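Local coordinates for manganese-dependent inorganic pyrophosphatase (Methanocaldococcus jannaschii, PDB 2EB0), which catalyses the manganese-dependent hydrolysis of diphosphate to two phosphates, with two manganese ions bound in each subunit, at residues D202-G216 and R293-N306. Residues are numbered along the deposited sequence; the frame is centred on the assembly and turned at random.
Sequences DFKNFDFNGKKVGIG and RKKQVVPPLERAYN
R293 leaves its helix with CG anti to the backbone N (chi1 176°) and bends about its CG–CD bond, while D202 turns its carboxylate to meet it from the opposite direction. The grip is end-on: R293 NH1 donates to D202 O at 2.9 Å, nearly in the guanidinium plane, and R293 NH2 forms a nearly straight bond (167°), part of a salt bridge, to D202 OD1 at 3.0 Å, on the syn side but tilted out of the carboxylate plane. I215 O takes a weak bond from the same NH1. K204 CG lies over the centre of one guanidinium face. K204 also reaches towards the manganese site and H7, placing this end of the contact beside the catalytic cleft. Were R293 replaced by an alanine, the D202 carboxylate would probably lose its charge partner and a gap would be likely to open beside I215 CG2. The principle illustrated is a helix packed on a β-hairpin: in the DHHA2 domain, strands 204-208 and 211-216, joined by a type I' turn, form one margin of the mixed sheet that helix 293-306 covers. Along it, I215 CD1 meets V297, V298 and L301. F208 receives E302 CB over one ring face in a CH-pi contact, 3.7 Å from the centroid, and L301 CD2 at its edge. Y305 meets K211 CG with its ring edge, 3.4 Å from Y305 CE2, and its hydroxyl bonds to D247. By the turn, N209 ND2 donates to Y305 O at 3.2 Å from above the carbonyl plane.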
loop_
_atom_site.group_PDB
_atom_site.type_symbol
_atom_site.label_atom_id
_atom_site.label_comp_id
_atom_site.label_asym_id
_atom_site.label_seq_id
_atom_site.Cartn_x
_atom_site.Cartn_y
_atom_site.Cartn_z
ATOM N N ASP B 202 -15.707 19.143 4.149
ATOM C CA ASP B 202 -15.178 17.895 3.606
ATOM C C ASP B 202 -14.294 18.109 2.386
ATOM O O ASP B 202 -14.491 17.489 1.346
ATOM C CB ASP B 202 -16.347 16.959 3.269
ATOM C CG ASP B 202 -15.892 15.611 2.752
ATOM O OD1 ASP B 202 -14.925 15.050 3.306
ATOM O OD2 ASP B 202 -16.515 15.102 1.799
ATOM N N PHE B 203 -13.305 18.981 2.530
ATOM C CA PHE B 203 -12.393 19.289 1.442
ATOM C C PHE B 203 -11.124 18.452 1.556
ATOM O O PHE B 203 -10.479 18.431 2.605
ATOM C CB PHE B 203 -12.028 20.774 1.482
ATOM C CG PHE B 203 -11.572 21.318 0.171
ATOM C CD1 PHE B 203 -12.471 21.954 -0.679
ATOM C CD2 PHE B 203 -10.249 21.180 -0.231
ATOM C CE1 PHE B 203 -12.057 22.444 -1.918
ATOM C CE2 PHE B 203 -9.824 21.668 -1.472
ATOM C CZ PHE B 203 -10.732 22.301 -2.317
ATOM N N LYS B 204 -10.770 17.765 0.475
ATOM C CA LYS B 204 -9.571 16.934 0.451
ATOM C C LYS B 204 -8.562 17.506 -0.536
ATOM O O LYS B 204 -8.930 17.957 -1.620
ATOM C CB LYS B 204 -9.924 15.501 0.041
ATOM C CG LYS B 204 -10.575 14.677 1.122
ATOM C CD LYS B 204 -9.610 13.621 1.648
ATOM C CE LYS B 204 -10.219 12.817 2.793
ATOM N NZ LYS B 204 -11.461 12.109 2.383
ATOM N N ASN B 205 -7.293 17.493 -0.153
ATOM C CA ASN B 205 -6.232 17.998 -1.015
ATOM C C ASN B 205 -5.409 16.840 -1.544
ATOM O O ASN B 205 -5.207 15.858 -0.836
ATOM C CB ASN B 205 -5.342 18.962 -0.237
ATOM C CG ASN B 205 -6.068 20.225 0.143
ATOM O OD1 ASN B 205 -6.758 20.821 -0.682
ATOM N ND2 ASN B 205 -5.916 20.648 1.390
ATOM N N PHE B 206 -4.952 16.940 -2.789
ATOM C CA PHE B 206 -4.152 15.872 -3.398
ATOM C C PHE B 206 -2.960 16.402 -4.172
ATOM O O PHE B 206 -2.874 17.593 -4.489
ATOM C CB PHE B 206 -4.961 15.047 -4.410
ATOM C CG PHE B 206 -6.215 14.438 -3.862
ATOM C CD1 PHE B 206 -7.347 15.221 -3.638
ATOM C CD2 PHE B 206 -6.271 13.075 -3.583
ATOM C CE1 PHE B 206 -8.519 14.657 -3.142
ATOM C CE2 PHE B 206 -7.433 12.495 -3.085
ATOM C CZ PHE B 206 -8.564 13.287 -2.862
ATOM N N ASP B 207 -2.051 15.488 -4.491
ATOM C CA ASP B 207 -0.893 15.812 -5.297
ATOM C C ASP B 207 -1.009 14.886 -6.504
ATOM O O ASP B 207 -0.818 13.675 -6.384
ATOM C CB ASP B 207 0.411 15.521 -4.560
ATOM C CG ASP B 207 1.636 15.889 -5.386
ATOM O OD1 ASP B 207 2.758 15.472 -5.028
ATOM O OD2 ASP B 207 1.477 16.605 -6.394
ATOM N N PHE B 208 -1.355 15.451 -7.654
ATOM C CA PHE B 208 -1.487 14.662 -8.872
ATOM C C PHE B 208 -0.353 14.973 -9.832
ATOM O O PHE B 208 -0.396 15.981 -10.545
ATOM C CB PHE B 208 -2.813 14.946 -9.591
ATOM C CG PHE B 208 -4.033 14.480 -8.850
ATOM C CD1 PHE B 208 -3.946 13.496 -7.869
ATOM C CD2 PHE B 208 -5.282 15.005 -9.161
ATOM C CE1 PHE B 208 -5.087 13.045 -7.214
ATOM C CE2 PHE B 208 -6.428 14.559 -8.511
ATOM C CZ PHE B 208 -6.333 13.580 -7.538
ATOM N N ASN B 209 0.656 14.109 -9.850
ATOM C CA ASN B 209 1.793 14.296 -10.744
ATOM C C ASN B 209 2.354 15.718 -10.579
ATOM O O ASN B 209 2.486 16.469 -11.543
ATOM C CB ASN B 209 1.328 14.052 -12.186
ATOM C CG ASN B 209 2.471 13.837 -13.146
ATOM O OD1 ASN B 209 3.506 13.284 -12.784
ATOM N ND2 ASN B 209 2.279 14.254 -14.389
ATOM N N GLY B 210 2.659 16.078 -9.337
ATOM C CA GLY B 210 3.208 17.389 -9.045
ATOM C C GLY B 210 2.207 18.529 -8.936
ATOM O O GLY B 210 2.566 19.618 -8.484
ATOM N N LYS B 211 0.959 18.296 -9.333
ATOM C CA LYS B 211 -0.055 19.349 -9.281
ATOM C C LYS B 211 -0.935 19.313 -8.033
ATOM O O LYS B 211 -1.382 18.251 -7.590
ATOM C CB LYS B 211 -0.946 19.289 -10.521
ATOM C CG LYS B 211 -0.194 19.407 -11.837
ATOM C CD LYS B 211 0.515 20.743 -11.971
ATOM C CE LYS B 211 1.133 20.891 -13.346
ATOM N NZ LYS B 211 0.088 20.864 -14.409
ATOM N N LYS B 212 -1.183 20.492 -7.478
ATOM C CA LYS B 212 -2.011 20.621 -6.294
ATOM C C LYS B 212 -3.475 20.657 -6.713
ATOM O O LYS B 212 -3.923 21.608 -7.356
ATOM C CB LYS B 212 -1.643 21.904 -5.542
ATOM C CG LYS B 212 -2.432 22.156 -4.265
ATOM C CD LYS B 212 -1.958 23.446 -3.593
ATOM C CE LYS B 212 -2.768 23.784 -2.352
ATOM N NZ LYS B 212 -2.618 22.769 -1.281
ATOM N N VAL B 213 -4.215 19.606 -6.371
ATOM C CA VAL B 213 -5.633 19.552 -6.704
ATOM C C VAL B 213 -6.456 19.374 -5.445
ATOM O O VAL B 213 -6.049 18.686 -4.504
ATOM C CB VAL B 213 -5.960 18.406 -7.689
ATOM C CG1 VAL B 213 -7.454 18.414 -8.029
ATOM C CG2 VAL B 213 -5.145 18.571 -8.965
ATOM N N GLY B 214 -7.612 20.025 -5.426
ATOM C CA GLY B 214 -8.497 19.927 -4.288
ATOM C C GLY B 214 -9.850 19.432 -4.753
ATOM O O GLY B 214 -10.331 19.813 -5.825
ATOM N N ILE B 215 -10.462 18.562 -3.957
ATOM C CA ILE B 215 -11.773 18.029 -4.302
ATOM C C ILE B 215 -12.641 18.060 -3.060
ATOM O O ILE B 215 -12.436 17.285 -2.128
ATOM C CB ILE B 215 -11.679 16.581 -4.830
ATOM C CG1 ILE B 215 -10.649 16.505 -5.954
ATOM C CG2 ILE B 215 -13.039 16.131 -5.357
ATOM C CD1 ILE B 215 -10.407 15.093 -6.478
ATOM N N GLY B 216 -13.594 18.984 -3.047
ATOM C CA GLY B 216 -14.492 19.118 -1.916
ATOM C C GLY B 216 -15.809 18.461 -2.260
ATOM O O GLY B 216 -16.048 18.130 -3.421
ATOM N N ARG B 293 -15.993 10.110 -4.525
ATOM C CA ARG B 293 -14.808 10.877 -4.823
ATOM C C ARG B 293 -13.665 9.917 -5.115
ATOM O O ARG B 293 -13.044 9.991 -6.171
ATOM C CB ARG B 293 -14.462 11.755 -3.620
ATOM C CG ARG B 293 -13.181 12.541 -3.740
ATOM C CD ARG B 293 -13.214 13.716 -2.778
ATOM N NE ARG B 293 -13.476 13.290 -1.406
ATOM C CZ ARG B 293 -13.877 14.099 -0.427
ATOM N NH1 ARG B 293 -14.076 15.393 -0.657
ATOM N NH2 ARG B 293 -14.074 13.608 0.787
ATOM N N LYS B 294 -13.414 8.998 -4.188
ATOM C CA LYS B 294 -12.318 8.045 -4.318
ATOM C C LYS B 294 -12.446 7.030 -5.446
ATOM O O LYS B 294 -11.448 6.475 -5.901
ATOM C CB LYS B 294 -12.127 7.269 -3.003
ATOM C CG LYS B 294 -13.130 6.137 -2.815
ATOM C CD LYS B 294 -12.768 5.207 -1.663
ATOM C CE LYS B 294 -12.845 5.903 -0.322
ATOM N NZ LYS B 294 -14.205 6.443 -0.050
ATOM N N LYS B 295 -13.661 6.770 -5.902
ATOM C CA LYS B 295 -13.826 5.767 -6.933
ATOM C C LYS B 295 -14.245 6.288 -8.305
ATOM O O LYS B 295 -13.952 5.664 -9.320
ATOM C CB LYS B 295 -14.830 4.723 -6.447
ATOM C CG LYS B 295 -14.970 3.505 -7.338
ATOM C CD LYS B 295 -15.745 2.414 -6.616
ATOM C CE LYS B 295 -15.718 1.104 -7.390
ATOM N NZ LYS B 295 -16.320 0.003 -6.587
ATOM N N GLN B 296 -14.897 7.442 -8.336
ATOM C CA GLN B 296 -15.374 7.994 -9.589
ATOM C C GLN B 296 -14.750 9.324 -10.011
ATOM O O GLN B 296 -14.783 9.675 -11.195
ATOM C CB GLN B 296 -16.893 8.132 -9.511
ATOM C CG GLN B 296 -17.589 6.793 -9.301
ATOM C CD GLN B 296 -19.085 6.928 -9.073
ATOM O OE1 GLN B 296 -19.524 7.315 -7.991
ATOM N NE2 GLN B 296 -19.874 6.613 -10.097
ATOM N N VAL B 297 -14.172 10.058 -9.064
ATOM C CA VAL B 297 -13.583 11.352 -9.391
ATOM C C VAL B 297 -12.053 11.381 -9.392
ATOM O O VAL B 297 -11.435 11.905 -10.320
ATOM C CB VAL B 297 -14.100 12.445 -8.428
ATOM C CG1 VAL B 297 -13.468 13.785 -8.777
ATOM C CG2 VAL B 297 -15.617 12.527 -8.506
ATOM N N VAL B 298 -11.437 10.820 -8.362
ATOM C CA VAL B 298 -9.985 10.819 -8.278
ATOM C C VAL B 298 -9.288 9.988 -9.368
ATOM O O VAL B 298 -8.370 10.472 -10.037
ATOM C CB VAL B 298 -9.524 10.340 -6.876
ATOM C CG1 VAL B 298 -8.006 10.273 -6.801
ATOM C CG2 VAL B 298 -10.057 11.292 -5.808
ATOM N N PRO B 299 -9.735 8.742 -9.587
ATOM C CA PRO B 299 -9.103 7.895 -10.603
ATOM C C PRO B 299 -8.934 8.493 -11.999
ATOM O O PRO B 299 -7.825 8.513 -12.531
ATOM C CB PRO B 299 -9.980 6.641 -10.602
ATOM C CG PRO B 299 -10.460 6.582 -9.183
ATOM C CD PRO B 299 -10.825 8.021 -8.913
ATOM N N PRO B 300 -10.027 8.978 -12.617
ATOM C CA PRO B 300 -9.921 9.561 -13.959
ATOM C C PRO B 300 -9.161 10.879 -13.973
ATOM O O PRO B 300 -8.488 11.209 -14.950
ATOM C CB PRO B 300 -11.378 9.734 -14.373
ATOM C CG PRO B 300 -12.030 10.074 -13.082
ATOM C CD PRO B 300 -11.412 9.068 -12.124
ATOM N N LEU B 301 -9.268 11.620 -12.877
ATOM C CA LEU B 301 -8.605 12.906 -12.758
ATOM C C LEU B 301 -7.091 12.741 -12.558
ATOM O O LEU B 301 -6.298 13.393 -13.246
ATOM C CB LEU B 301 -9.224 13.693 -11.605
ATOM C CG LEU B 301 -9.116 15.214 -11.647
ATOM C CD1 LEU B 301 -9.770 15.762 -12.929
ATOM C CD2 LEU B 301 -9.817 15.788 -10.404
ATOM N N GLU B 302 -6.676 11.880 -11.632
ATOM C CA GLU B 302 -5.238 11.697 -11.443
ATOM C C GLU B 302 -4.623 10.989 -12.643
ATOM O O GLU B 302 -3.448 11.173 -12.937
ATOM C CB GLU B 302 -4.918 10.902 -10.179
ATOM C CG GLU B 302 -3.443 10.537 -10.089
ATOM C CD GLU B 302 -3.056 9.926 -8.757
ATOM O OE1 GLU B 302 -3.821 9.081 -8.243
ATOM O OE2 GLU B 302 -1.977 10.288 -8.233
ATOM N N ARG B 303 -5.412 10.170 -13.332
ATOM C CA ARG B 303 -4.898 9.481 -14.502
ATOM C C ARG B 303 -4.689 10.494 -15.611
ATOM O O ARG B 303 -3.717 10.411 -16.356
ATOM C CB ARG B 303 -5.851 8.381 -14.969
ATOM C CG ARG B 303 -5.592 7.034 -14.314
ATOM C CD ARG B 303 -6.160 5.902 -15.154
ATOM N NE ARG B 303 -7.614 5.973 -15.247
ATOM C CZ ARG B 303 -8.441 5.641 -14.261
ATOM N NH1 ARG B 303 -7.955 5.209 -13.102
ATOM N NH2 ARG B 303 -9.754 5.749 -14.429
ATOM N N ALA B 304 -5.599 11.457 -15.714
ATOM C CA ALA B 304 -5.480 12.494 -16.732
ATOM C C ALA B 304 -4.223 13.324 -16.477
ATOM O O ALA B 304 -3.450 13.589 -17.392
ATOM C CB ALA B 304 -6.711 13.396 -16.717
ATOM N N TYR B 305 -4.018 13.720 -15.225
ATOM C CA TYR B 305 -2.859 14.524 -14.864
ATOM C C TYR B 305 -1.504 13.896 -15.143
ATOM O O TYR B 305 -0.650 14.523 -15.767
ATOM C CB TYR B 305 -2.908 14.911 -13.390
ATOM C CG TYR B 305 -3.549 16.248 -13.137
ATOM C CD1 TYR B 305 -4.920 16.357 -12.928
ATOM C CD2 TYR B 305 -2.781 17.410 -13.107
ATOM C CE1 TYR B 305 -5.515 17.590 -12.690
ATOM C CE2 TYR B 305 -3.368 18.655 -12.874
ATOM C CZ TYR B 305 -4.735 18.736 -12.664
ATOM O OH TYR B 305 -5.321 19.955 -12.417
ATOM N N ASN B 306 -1.282 12.673 -14.673
ATOM C CA ASN B 306 0.015 12.062 -14.907
ATOM C C ASN B 306 0.072 11.347 -16.250
ATOM O O ASN B 306 1.150 11.116 -16.798
ATOM C CB ASN B 306 0.396 11.113 -13.758
ATOM C CG ASN B 306 -0.497 9.909 -13.672
ATOM O OD1 ASN B 306 -0.969 9.407 -14.682
ATOM N ND2 ASN B 306 -0.713 9.418 -12.458
HETATM O O HOH W 1 -0.092 11.189 -9.724
HETATM O O HOH W 2 0.709 16.639 -16.138
#